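Long-range contacts in dehalogenase-like hydrolase (Ralstonia solanacearum, PDB 3UMB), which probably catalyses the hydrolytic removal of halide from small (S)-2-haloalkanoic acids, yielding (R)-2-hydroxyalkanoic acids: residues H144-D149 with R166-P171; A159-A164 with H191-F196. All blocks are in the same frame, centred on the assembly; numbering follows the deposited sequence.

Contact 1 (H144-D149 with R166-P171)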
loop_
_atom_site.group_PDB
_atom_site.type_symbol
_atom_site.label_atom_id
_atom_site.label_comp_id
_atom_site.label_asym_id
_atom_site.label_seq_id
_atom_site.Cartn_x
_atom_site.Cartn_y
_atom_site.Cartn_z
ATOM N N HIS A 144 17.984 20.961 7.159
ATOM C CA HIS A 144 16.555 20.966 6.783
ATOM C C HIS A 144 15.822 19.763 7.359
ATOM O O HIS A 144 16.313 18.660 7.319
ATOM C CB HIS A 144 16.397 20.998 5.262
ATOM C CG HIS A 144 17.194 22.075 4.572
ATOM N ND1 HIS A 144 16.741 23.377 4.448
ATOM C CD2 HIS A 144 18.396 22.032 3.939
ATOM C CE1 HIS A 144 17.629 24.084 3.767
ATOM N NE2 HIS A 144 18.642 23.294 3.447
ATOM N N VAL A 145 14.654 20.010 7.929
ATOM C CA VAL A 145 13.793 18.979 8.470
ATOM C C VAL A 145 12.484 19.145 7.670
ATOM O O VAL A 145 11.707 20.101 7.891
ATOM C CB VAL A 145 13.630 19.127 10.001
ATOM C CG1 VAL A 145 12.451 18.303 10.542
ATOM C CG2 VAL A 145 14.923 18.719 10.725
ATOM N N LEU A 146 12.289 18.243 6.704
ATOM C CA LEU A 146 11.249 18.375 5.683
ATOM C C LEU A 146 10.099 17.347 5.862
ATOM O O LEU A 146 10.297 16.202 6.235
ATOM C CB LEU A 146 11.885 18.277 4.281
ATOM C CG LEU A 146 13.120 19.182 4.027
ATOM C CD1 LEU A 146 13.893 18.707 2.876
ATOM C CD2 LEU A 146 12.715 20.655 3.795
ATOM N N SER A 147 8.886 17.812 5.619
ATOM C CA SER A 147 7.681 17.021 5.735
ATOM C C SER A 147 6.925 17.071 4.436
ATOM O O SER A 147 6.783 18.131 3.837
ATOM C CB SER A 147 6.803 17.609 6.811
ATOM O OG SER A 147 5.505 17.045 6.810
ATOM N N VAL A 148 6.385 15.937 4.039
ATOM C CA VAL A 148 5.512 15.862 2.880
ATOM C C VAL A 148 4.249 16.667 3.067
ATOM O O VAL A 148 3.444 16.793 2.172
ATOM C CB VAL A 148 5.105 14.409 2.604
ATOM C CG1 VAL A 148 6.341 13.526 2.492
ATOM C CG2 VAL A 148 4.114 13.906 3.724
ATOM N N ASP A 149 4.045 17.213 4.251
ATOM C CA ASP A 149 2.902 18.064 4.472
ATOM C C ASP A 149 2.884 19.348 3.593
ATOM O O ASP A 149 1.837 19.934 3.351
ATOM C CB ASP A 149 2.874 18.466 5.940
ATOM C CG ASP A 149 1.618 19.200 6.302
ATOM O OD1 ASP A 149 0.546 18.566 6.509
ATOM O OD2 ASP A 149 1.728 20.411 6.401
ATOM N N ARG A 166 14.928 20.692 -3.702
ATOM C CA ARG A 166 14.561 22.107 -3.558
ATOM C C ARG A 166 15.189 22.746 -2.407
ATOM O O ARG A 166 15.749 23.806 -2.558
ATOM C CB ARG A 166 13.069 22.349 -3.370
ATOM C CG ARG A 166 12.394 22.700 -4.668
ATOM C CD ARG A 166 11.216 23.683 -4.478
ATOM N NE ARG A 166 10.159 23.136 -3.650
ATOM C CZ ARG A 166 9.484 22.053 -3.950
ATOM N NH1 ARG A 166 9.754 21.380 -5.065
ATOM N NH2 ARG A 166 8.505 21.660 -3.162
ATOM N N ALA A 167 15.029 22.146 -1.229
ATOM C CA ALA A 167 15.596 22.709 0.009
ATOM C C ALA A 167 17.151 22.825 -0.013
ATOM O O ALA A 167 17.694 23.777 0.526
ATOM C CB ALA A 167 15.148 21.913 1.214
ATOM N N PHE A 168 17.826 21.864 -0.650
ATOM C CA PHE A 168 19.296 21.798 -0.633
ATOM C C PHE A 168 19.985 22.566 -1.765
ATOM O O PHE A 168 21.196 22.748 -1.711
ATOM C CB PHE A 168 19.775 20.329 -0.585
ATOM C CG PHE A 168 19.689 19.740 0.805
ATOM C CD1 PHE A 168 20.764 19.811 1.668
ATOM C CD2 PHE A 168 18.483 19.238 1.284
ATOM C CE1 PHE A 168 20.654 19.331 2.961
ATOM C CE2 PHE A 168 18.367 18.771 2.573
ATOM C CZ PHE A 168 19.450 18.814 3.416
ATOM N N GLY A 169 19.212 22.984 -2.771
ATOM C CA GLY A 169 19.712 23.718 -3.899
ATOM C C GLY A 169 20.588 22.872 -4.789
ATOM O O GLY A 169 21.364 23.424 -5.562
ATOM N N VAL A 170 20.456 21.539 -4.702
ATOM C CA VAL A 170 21.209 20.592 -5.543
ATOM C C VAL A 170 20.282 19.583 -6.254
ATOM O O VAL A 170 19.195 19.298 -5.765
ATOM C CB VAL A 170 22.288 19.817 -4.722
ATOM C CG1 VAL A 170 23.252 20.809 -4.033
ATOM C CG2 VAL A 170 21.657 18.897 -3.688
ATOM N N PRO A 171 20.706 19.069 -7.429
ATOM C CA PRO A 171 19.978 18.025 -8.124
ATOM C C PRO A 171 19.905 16.807 -7.250
ATOM O O PRO A 171 20.782 16.620 -6.422
ATOM C CB PRO A 171 20.872 17.698 -9.334
ATOM C CG PRO A 171 21.654 18.877 -9.556
ATOM C CD PRO A 171 21.847 19.555 -8.226
#

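Contact 2 (A159-A164 with H191-F196)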
loop_
_atom_site.group_PDB
_atom_site.type_symbol
_atom_site.label_atom_id
_atom_site.label_comp_id
_atom_site.label_asym_id
_atom_site.label_seq_id
_atom_site.Cartn_x
_atom_site.Cartn_y
_atom_site.Cartn_z
ATOM N N ALA A 159 6.253 14.638 -5.878
ATOM C CA ALA A 159 6.231 15.952 -5.234
ATOM C C ALA A 159 6.864 15.838 -3.842
ATOM O O ALA A 159 7.393 16.833 -3.338
ATOM C CB ALA A 159 4.792 16.508 -5.122
ATOM N N ALA A 160 6.758 14.656 -3.220
ATOM C CA ALA A 160 7.373 14.401 -1.890
ATOM C C ALA A 160 8.871 14.289 -2.022
ATOM O O ALA A 160 9.591 14.938 -1.292
ATOM C CB ALA A 160 6.829 13.144 -1.232
ATOM N N TYR A 161 9.344 13.469 -2.953
ATOM C CA TYR A 161 10.789 13.332 -3.189
ATOM C C TYR A 161 11.389 14.696 -3.603
ATOM O O TYR A 161 12.447 15.119 -3.087
ATOM C CB TYR A 161 11.101 12.227 -4.211
ATOM C CG TYR A 161 10.842 10.811 -3.683
ATOM C CD1 TYR A 161 11.481 10.339 -2.509
ATOM C CD2 TYR A 161 9.998 9.948 -4.354
ATOM C CE1 TYR A 161 11.231 9.042 -1.991
ATOM C CE2 TYR A 161 9.743 8.633 -3.854
ATOM C CZ TYR A 161 10.365 8.194 -2.671
ATOM O OH TYR A 161 10.118 6.910 -2.214
ATOM N N ALA A 162 10.656 15.432 -4.438
ATOM C CA ALA A 162 11.158 16.686 -4.938
ATOM C C ALA A 162 11.472 17.693 -3.861
ATOM O O ALA A 162 12.217 18.614 -4.140
ATOM C CB ALA A 162 10.234 17.314 -5.967
ATOM N N LEU A 163 10.922 17.546 -2.667
ATOM C CA LEU A 163 11.199 18.514 -1.617
ATOM C C LEU A 163 12.716 18.640 -1.319
ATOM O O LEU A 163 13.181 19.720 -0.972
ATOM C CB LEU A 163 10.386 18.245 -0.310
ATOM C CG LEU A 163 8.862 18.473 -0.306
ATOM C CD1 LEU A 163 8.166 17.792 0.889
ATOM C CD2 LEU A 163 8.513 19.936 -0.351
ATOM N N ALA A 164 13.480 17.564 -1.459
ATOM C CA ALA A 164 14.858 17.595 -0.947
ATOM C C ALA A 164 15.803 18.292 -1.912
ATOM O O ALA A 164 16.527 19.178 -1.492
ATOM C CB ALA A 164 15.350 16.239 -0.550
ATOM N N HIS A 191 13.454 8.432 -8.582
ATOM C CA HIS A 191 13.456 9.889 -8.703
ATOM C C HIS A 191 14.815 10.447 -9.158
ATOM O O HIS A 191 14.892 11.544 -9.681
ATOM C CB HIS A 191 13.050 10.506 -7.380
ATOM C CG HIS A 191 12.802 11.986 -7.438
ATOM N ND1 HIS A 191 11.698 12.531 -8.059
ATOM C CD2 HIS A 191 13.502 13.029 -6.936
ATOM C CE1 HIS A 191 11.722 13.844 -7.917
ATOM N NE2 HIS A 191 12.808 14.174 -7.244
ATOM N N GLY A 192 15.872 9.667 -8.973
ATOM C CA GLY A 192 17.223 10.030 -9.419
ATOM C C GLY A 192 18.241 10.298 -8.302
ATOM O O GLY A 192 19.301 10.848 -8.588
ATOM N N PHE A 193 17.934 9.966 -7.050
ATOM C CA PHE A 193 18.924 10.107 -5.963
ATOM C C PHE A 193 19.932 8.991 -6.005
ATOM O O PHE A 193 19.674 7.922 -6.541
ATOM C CB PHE A 193 18.315 10.018 -4.564
ATOM C CG PHE A 193 17.325 11.090 -4.246
ATOM C CD1 PHE A 193 17.727 12.278 -3.652
ATOM C CD2 PHE A 193 15.961 10.899 -4.508
ATOM C CE1 PHE A 193 16.799 13.273 -3.344
ATOM C CE2 PHE A 193 15.045 11.868 -4.184
ATOM C CZ PHE A 193 15.463 13.068 -3.592
ATOM N N THR A 194 21.079 9.235 -5.391
ATOM C CA THR A 194 21.955 8.137 -4.994
ATOM C C THR A 194 21.335 7.659 -3.708
ATOM O O THR A 194 21.135 8.449 -2.788
ATOM C CB THR A 194 23.415 8.591 -4.664
ATOM O OG1 THR A 194 23.950 9.341 -5.759
ATOM C CG2 THR A 194 24.303 7.365 -4.377
ATOM N N THR A 195 21.017 6.379 -3.616
ATOM C CA THR A 195 20.341 5.921 -2.429
ATOM C C THR A 195 21.100 4.804 -1.692
ATOM O O THR A 195 21.740 3.950 -2.302
ATOM C CB THR A 195 18.939 5.408 -2.795
ATOM O OG1 THR A 195 19.092 4.247 -3.588
ATOM C CG2 THR A 195 18.163 6.427 -3.582
ATOM N N PHE A 196 20.937 4.796 -0.377
ATOM C CA PHE A 196 21.446 3.754 0.460
ATOM C C PHE A 196 20.287 3.183 1.283
ATOM O O PHE A 196 19.557 3.929 1.919
ATOM C CB PHE A 196 22.503 4.333 1.411
ATOM C CG PHE A 196 23.169 3.298 2.270
ATOM C CD1 PHE A 196 24.354 2.675 1.836
ATOM C CD2 PHE A 196 22.623 2.935 3.500
ATOM C CE1 PHE A 196 24.970 1.699 2.601
ATOM C CE2 PHE A 196 23.257 1.939 4.294
ATOM C CZ PHE A 196 24.434 1.332 3.830
#

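Contact 1 (H144-D149 with R166-P171)
His144 presents the edge of its imidazole to the face of the Phe168 ring, a T-shaped aromatic pair whose planes meet at 69°. CD2 does the touching, standing over the centre of the phenyl ring and 3.4 Å from Phe168 CZ. The bond from CA to CB of His144 points toward helix 163-168, and a chi1 of -51° sets CG beside the backbone N, anti to the carbonyl carbon. One face of the imidazole is covered by Ala167, whose CB makes a CH-pi contact 4.0 Å from the centroid of the His144 ring. On that same side lies the Ala167 carbonyl, with O 3.1 Å from His144 NE2; this close pair is not a hydrogen bond, because the oxygen stands well off the ring plane, beyond the NE2-CE1 rim, and the angle is poor. Leu146 completes the patch: its CD1 and CD2 approach Ala167 CB from one side, both at 3.8 Å. Phe168 reaches on to Ala6, Val8 and Ile175 on inner strands of the sheet. The contact thus joins edge strand 144-147 to the helix of its beta-alpha-beta crossover to strand 175-179 by ring and methyl contacts. With a polarised C-H aimed at a pi face, weak electrostatics probably supplement the van der Waals contact, and the carbonyl oxygen off the plane beside NE2 and CE1 might modestly favour a protonated His144.

Contact 2 (A159-A164 with H191-F196)
The imidazole of His191 lies with one face over an aliphatic carbon, Tyr161 CB, while its NE2 is buried by the contact without a polar partner. Tyr161 CB sits under the middle of the ring, a CH-pi contact 3.7 Å from the His191 centroid and only 12° off the normal. The two rings meet obliquely, and the phenol leads away to a hydrogen bond between Tyr161 OH and Asp184. His191 NE2 comes no nearer than 3.8 Å to Ala162 N, too far for bonding. A sodium ion is bound about 3 Å from the His191 side chain. Phe193 packs beside this pair: CE2 is 4.0 Å from Tyr161 CB, and the ring edge, at CZ, meets Tyr161 O in the ring plane at 3.7 Å. That oxygen already accepts a backbone bond from Ala164 N, and Ala164 CB adds a looser touch to Phe193 CE1. Gly192, with positive phi, closes helix 182-191 in a Schellman motif and turns the chain from His191 to Phe193. The contact therefore packs helices 158-161 and 163-168 against the end of helix 182-191 and the entry to strand 194-198; Phe193 also touches Ile175 and meets the ring of Phe177 on adjacent strand 175-179.

How the contacts relate
Contacts 1 and 2 lie 9 Å apart, centre to centre, and share helix 163-168, which turns Ala164 toward Phe193 near its start and Ala167 toward strand 144-147 near its end. Their segments alternate along the chain and also touch directly: Ser147 O is 3.3 Å from Leu163 CD1, and Val148 CG1 packs 3.8 Å from Ala160 CB. The helical region thus meets edge strand 144-147 in contact 1, and in contact 2 the end of helix 182-191 and the residue leading into strand 194-198 of the same sheet. Neither contact reaches the magnesium sites at Asp42 and Asp46 or at Ala77 and Asn80. The bound sodium ion lies by contact 2, about 10 Å from the side chain of Phe168.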